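Local coordinates for putative carboxynorspermidine decarboxylase protein (Sinorhizobium meliloti, PDB 3MT1) that probably uses pyridoxal 5'-phosphate to decarboxylate carboxynorspermidine and carboxyspermidine, yielding norspermidine and spermidine, at residues R25-K37 with M48-E62. Numbering follows the deposited sequence.
Sequences REKSGAKALLALK and MRDYMDGTTSSSLFE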
loop_
_atom_site.group_PDB
_atom_site.type_symbol
_atom_site.label_atom_id
_atom_site.label_comp_id
_atom_site.label_asym_id
_atom_site.label_seq_id
_atom_site.Cartn_x
_atom_site.Cartn_y
_atom_site.Cartn_z
ATOM N N ARG B 25 -10.408 26.448 -18.303
ATOM C CA ARG B 25 -10.947 25.882 -19.530
ATOM C C ARG B 25 -11.596 26.983 -20.378
ATOM O O ARG B 25 -11.474 27.010 -21.595
ATOM C CB ARG B 25 -11.999 24.818 -19.211
ATOM C CG ARG B 25 -11.477 23.686 -18.390
ATOM C CD ARG B 25 -12.528 22.634 -18.007
ATOM N NE ARG B 25 -13.515 22.357 -19.037
ATOM C CZ ARG B 25 -14.773 22.793 -18.978
ATOM N NH1 ARG B 25 -15.187 23.498 -17.929
ATOM N NH2 ARG B 25 -15.623 22.521 -19.959
ATOM N N GLU B 26 -12.280 27.893 -19.710
ATOM C CA GLU B 26 -13.026 28.941 -20.367
ATOM C C GLU B 26 -12.047 29.962 -21.023
ATOM O O GLU B 26 -12.170 30.294 -22.216
ATOM C CB GLU B 26 -13.919 29.573 -19.291
ATOM C CG GLU B 26 -14.875 30.660 -19.719
ATOM C CD GLU B 26 -15.333 31.497 -18.506
ATOM O OE1 GLU B 26 -15.245 30.980 -17.356
ATOM O OE2 GLU B 26 -15.781 32.652 -18.694
ATOM N N LYS B 27 -11.058 30.407 -20.243
ATOM C CA LYS B 27 -10.080 31.413 -20.664
ATOM C C LYS B 27 -9.112 30.887 -21.698
ATOM O O LYS B 27 -8.704 31.627 -22.595
ATOM C CB LYS B 27 -9.270 31.910 -19.469
ATOM C CG LYS B 27 -10.054 32.671 -18.419
ATOM C CD LYS B 27 -10.969 33.708 -19.026
ATOM C CE LYS B 27 -11.467 34.639 -17.963
ATOM N NZ LYS B 27 -12.565 35.520 -18.442
ATOM N N SER B 28 -8.763 29.608 -21.582
ATOM C CA SER B 28 -7.706 29.014 -22.371
ATOM C C SER B 28 -8.257 28.285 -23.557
ATOM O O SER B 28 -7.595 28.223 -24.578
ATOM C CB SER B 28 -6.891 28.010 -21.531
ATOM O OG SER B 28 -7.726 26.986 -21.002
ATOM N N GLY B 29 -9.445 27.687 -23.414
ATOM C CA GLY B 29 -9.957 26.724 -24.401
ATOM C C GLY B 29 -9.246 25.379 -24.302
ATOM O O GLY B 29 -9.415 24.497 -25.150
ATOM N N ALA B 30 -8.427 25.215 -23.267
ATOM C CA ALA B 30 -7.753 23.954 -23.032
ATOM C C ALA B 30 -8.777 23.047 -22.347
ATOM O O ALA B 30 -9.745 23.531 -21.748
ATOM C CB ALA B 30 -6.517 24.156 -22.182
ATOM N N LYS B 31 -8.609 21.736 -22.476
ATOM C CA LYS B 31 -9.528 20.808 -21.810
ATOM C C LYS B 31 -8.812 20.172 -20.620
ATOM O O LYS B 31 -7.619 20.060 -20.628
ATOM C CB LYS B 31 -10.054 19.768 -22.800
ATOM C CG LYS B 31 -11.165 20.323 -23.728
ATOM C CD LYS B 31 -11.584 19.317 -24.788
ATOM C CE LYS B 31 -12.441 19.977 -25.851
ATOM N NZ LYS B 31 -13.864 19.991 -25.411
ATOM N N ALA B 32 -9.558 19.795 -19.590
ATOM C CA ALA B 32 -8.990 19.232 -18.369
ATOM C C ALA B 32 -9.595 17.871 -18.105
ATOM O O ALA B 32 -10.843 17.718 -18.138
ATOM C CB ALA B 32 -9.273 20.144 -17.166
ATOM N N LEU B 33 -8.718 16.904 -17.820
ATOM C CA LEU B 33 -9.124 15.542 -17.505
ATOM C C LEU B 33 -8.636 15.160 -16.107
ATOM O O LEU B 33 -7.486 15.420 -15.751
ATOM C CB LEU B 33 -8.570 14.577 -18.539
ATOM C CG LEU B 33 -8.669 14.939 -20.012
ATOM C CD1 LEU B 33 -7.839 13.989 -20.881
ATOM C CD2 LEU B 33 -10.097 14.923 -20.462
ATOM N N LEU B 34 -9.511 14.558 -15.306
ATOM C CA LEU B 34 -9.105 14.104 -13.976
ATOM C C LEU B 34 -8.133 12.939 -14.139
ATOM O O LEU B 34 -8.458 11.984 -14.825
ATOM C CB LEU B 34 -10.335 13.641 -13.178
ATOM C CG LEU B 34 -10.155 12.997 -11.798
ATOM C CD1 LEU B 34 -9.384 13.946 -10.833
ATOM C CD2 LEU B 34 -11.491 12.577 -11.192
ATOM N N ALA B 35 -6.960 13.001 -13.531
ATOM C CA ALA B 35 -6.053 11.816 -13.544
ATOM C C ALA B 35 -6.476 10.784 -12.505
ATOM O O ALA B 35 -6.327 11.029 -11.304
ATOM C CB ALA B 35 -4.596 12.212 -13.346
ATOM N N LEU B 36 -7.045 9.662 -12.966
ATOM C CA LEU B 36 -7.594 8.660 -12.054
ATOM C C LEU B 36 -6.541 7.983 -11.149
ATOM O O LEU B 36 -6.883 7.492 -10.097
ATOM C CB LEU B 36 -8.452 7.659 -12.792
ATOM C CG LEU B 36 -9.727 8.208 -13.475
ATOM C CD1 LEU B 36 -10.619 7.075 -14.003
ATOM C CD2 LEU B 36 -10.542 9.049 -12.501
ATOM N N LYS B 37 -5.254 8.024 -11.515
ATOM C CA LYS B 37 -4.214 7.473 -10.640
ATOM C C LYS B 37 -4.121 8.219 -9.297
ATOM O O LYS B 37 -3.744 7.635 -8.272
ATOM C CB LYS B 37 -2.852 7.344 -11.334
ATOM C CG LYS B 37 -2.168 8.638 -11.633
ATOM C CD LYS B 37 -0.855 8.465 -12.434
ATOM C CE LYS B 37 -0.370 9.856 -12.898
ATOM N NZ LYS B 37 0.771 9.788 -13.896
HETATM N N MSE B 48 -18.012 16.630 -10.089
HETATM C CA MSE B 48 -16.898 17.126 -10.905
HETATM C C MSE B 48 -17.186 17.205 -12.416
HETATM O O MSE B 48 -16.599 18.033 -13.119
HETATM C CB MSE B 48 -15.647 16.269 -10.667
HETATM C CG MSE B 48 -15.229 16.232 -9.245
HETATM SE SE MSE B 48 -13.917 14.884 -8.828
HETATM C CE MSE B 48 -12.365 15.806 -9.446
ATOM N N ARG B 49 -18.052 16.319 -12.903
ATOM C CA ARG B 49 -18.373 16.187 -14.323
ATOM C C ARG B 49 -18.607 17.533 -15.045
ATOM O O ARG B 49 -18.020 17.798 -16.097
ATOM C CB ARG B 49 -19.617 15.280 -14.491
ATOM C CG ARG B 49 -19.580 14.395 -15.712
ATOM C CD ARG B 49 -20.837 13.568 -15.952
ATOM N NE ARG B 49 -21.348 13.833 -17.310
ATOM C CZ ARG B 49 -21.749 12.912 -18.199
ATOM N NH1 ARG B 49 -21.684 11.602 -17.915
ATOM N NH2 ARG B 49 -22.208 13.298 -19.404
ATOM N N ASP B 50 -19.470 18.376 -14.483
ATOM C CA ASP B 50 -19.869 19.582 -15.198
ATOM C C ASP B 50 -18.782 20.647 -15.292
ATOM O O ASP B 50 -18.977 21.655 -15.963
ATOM C CB ASP B 50 -21.148 20.167 -14.614
ATOM C CG ASP B 50 -22.324 19.205 -14.709
ATOM O OD1 ASP B 50 -22.489 18.546 -15.770
ATOM O OD2 ASP B 50 -23.079 19.110 -13.720
ATOM N N TYR B 51 -17.638 20.413 -14.645
ATOM C CA TYR B 51 -16.560 21.383 -14.627
ATOM C C TYR B 51 -15.344 20.899 -15.373
ATOM O O TYR B 51 -14.393 21.664 -15.586
ATOM C CB TYR B 51 -16.152 21.759 -13.199
ATOM C CG TYR B 51 -17.237 22.340 -12.287
ATOM C CD1 TYR B 51 -17.407 23.727 -12.156
ATOM C CD2 TYR B 51 -18.071 21.496 -11.527
ATOM C CE1 TYR B 51 -18.368 24.262 -11.280
ATOM C CE2 TYR B 51 -19.046 22.012 -10.669
ATOM C CZ TYR B 51 -19.185 23.403 -10.537
ATOM O OH TYR B 51 -20.150 23.932 -9.685
HETATM N N MSE B 52 -15.363 19.635 -15.761
HETATM C CA MSE B 52 -14.234 19.027 -16.441
HETATM C C MSE B 52 -14.616 18.354 -17.746
HETATM O O MSE B 52 -15.791 18.351 -18.133
HETATM C CB MSE B 52 -13.518 18.059 -15.516
HETATM C CG MSE B 52 -13.040 18.741 -14.238
HETATM SE SE MSE B 52 -12.007 17.521 -13.117
HETATM C CE MSE B 52 -10.306 17.792 -13.891
ATOM N N ASP B 53 -13.633 17.797 -18.444
ATOM C CA ASP B 53 -13.858 17.296 -19.813
ATOM C C ASP B 53 -13.709 15.778 -19.948
ATOM O O ASP B 53 -13.875 15.255 -21.055
ATOM C CB ASP B 53 -12.931 18.010 -20.812
ATOM C CG ASP B 53 -13.226 19.500 -20.918
ATOM O OD1 ASP B 53 -14.194 19.862 -21.640
ATOM O OD2 ASP B 53 -12.495 20.316 -20.287
ATOM N N GLY B 54 -13.415 15.086 -18.845
ATOM C CA GLY B 54 -13.103 13.670 -18.869
ATOM C C GLY B 54 -12.034 13.206 -17.874
ATOM O O GLY B 54 -11.717 13.884 -16.884
ATOM N N THR B 55 -11.460 12.054 -18.153
ATOM C CA THR B 55 -10.540 11.397 -17.241
ATOM C C THR B 55 -9.400 10.915 -18.081
ATOM O O THR B 55 -9.555 10.734 -19.268
ATOM C CB THR B 55 -11.212 10.106 -16.589
ATOM O OG1 THR B 55 -11.573 9.141 -17.607
ATOM C CG2 THR B 55 -12.478 10.488 -15.794
ATOM N N THR B 56 -8.249 10.717 -17.476
ATOM C CA THR B 56 -7.172 9.999 -18.134
ATOM C C THR B 56 -6.753 8.819 -17.228
ATOM O O THR B 56 -6.881 8.897 -16.040
ATOM C CB THR B 56 -5.996 10.939 -18.487
ATOM O OG1 THR B 56 -5.066 10.236 -19.316
ATOM C CG2 THR B 56 -5.247 11.442 -17.209
ATOM N N SER B 57 -6.272 7.742 -17.809
ATOM C CA SER B 57 -6.092 6.480 -17.111
ATOM C C SER B 57 -4.779 5.834 -17.425
ATOM O O SER B 57 -4.252 6.038 -18.496
ATOM C CB SER B 57 -7.121 5.485 -17.617
ATOM O OG SER B 57 -8.391 5.809 -17.135
ATOM N N SER B 58 -4.300 4.963 -16.555
ATOM C CA SER B 58 -3.120 4.190 -16.892
ATOM C C SER B 58 -3.287 2.696 -16.792
ATOM O O SER B 58 -2.307 1.992 -16.690
ATOM C CB SER B 58 -1.927 4.645 -16.057
ATOM O OG SER B 58 -2.328 4.885 -14.723
ATOM N N SER B 59 -4.521 2.211 -16.821
ATOM C CA SER B 59 -4.807 0.785 -16.713
ATOM C C SER B 59 -6.196 0.530 -17.252
ATOM O O SER B 59 -7.008 1.453 -17.375
ATOM C CB SER B 59 -4.788 0.339 -15.260
ATOM O OG SER B 59 -5.868 0.895 -14.525
ATOM N N LEU B 60 -6.443 -0.716 -17.623
ATOM C CA LEU B 60 -7.769 -1.156 -17.954
ATOM C C LEU B 60 -8.802 -0.702 -16.922
ATOM O O LEU B 60 -9.752 0.006 -17.265
ATOM C CB LEU B 60 -7.837 -2.682 -18.130
ATOM C CG LEU B 60 -9.265 -3.212 -18.332
ATOM C CD1 LEU B 60 -9.944 -2.444 -19.466
ATOM C CD2 LEU B 60 -9.315 -4.738 -18.599
ATOM N N PHE B 61 -8.636 -1.082 -15.665
ATOM C CA PHE B 61 -9.694 -0.765 -14.732
ATOM C C PHE B 61 -9.957 0.735 -14.646
ATOM O O PHE B 61 -11.100 1.164 -14.542
ATOM C CB PHE B 61 -9.418 -1.364 -13.393
ATOM C CG PHE B 61 -9.562 -2.867 -13.346
ATOM C CD1 PHE B 61 -10.044 -3.579 -14.425
ATOM C CD2 PHE B 61 -9.248 -3.561 -12.171
ATOM C CE1 PHE B 61 -10.181 -4.951 -14.374
ATOM C CE2 PHE B 61 -9.423 -4.955 -12.092
ATOM C CZ PHE B 61 -9.888 -5.654 -13.203
ATOM N N GLU B 62 -8.911 1.538 -14.764
ATOM C CA GLU B 62 -9.101 2.975 -14.677
ATOM C C GLU B 62 -9.870 3.549 -15.869
ATOM O O GLU B 62 -10.844 4.325 -15.669
ATOM C CB GLU B 62 -7.800 3.725 -14.390
ATOM C CG GLU B 62 -7.404 3.622 -12.919
ATOM C CD GLU B 62 -6.136 4.462 -12.484
ATOM O OE1 GLU B 62 -5.347 4.960 -13.336
ATOM O OE2 GLU B 62 -5.955 4.615 -11.239
#
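R25 and D53 meet in a salt bridge, R25 NE lying 2.6 Å from D53 OD2 on the syn side of the carboxylate. Guanidinium and carboxylate planes stand 54° apart, and R25 NH2 reaches D53 OD1 only weakly, at 3.5 Å. The backbone N of A32 grips D53 OD2 from its anti side and the other face, at 3.1 Å. A bend at chi3 (37°) turns the R25 guanidinium onto this acid, while K31 NZ adds a long salt bridge to D53 OD1. Without the guanidinium, as with an alanine here, D53 OD2 would probably keep the A32 N bond but lose its closest positive partner. From D53 onward the two chains run parallel: D53 N donates to A32 O, L34 N to G54 O (2.8 Å), T56 N to L34 O and L36 N to T56 O. The G54 backbone has angles that favour glycine, and L33 CD2 lies against its CA. On the L34 and T55 face, both methyls of L34 close on M48 CE at 3.8 Å, the selenomethionine chain crossing at about a right angle. M52 CE lies 3.6 Å from L34 N. Strands 31-35 and 54-57, joined through helix 45-49, form the first beta-alpha-beta unit of the eight-stranded parallel barrel; strand 226-229 flanks the first strand, strand 73-77 the second, and helix 11-28 packs on A32, M48 and M52.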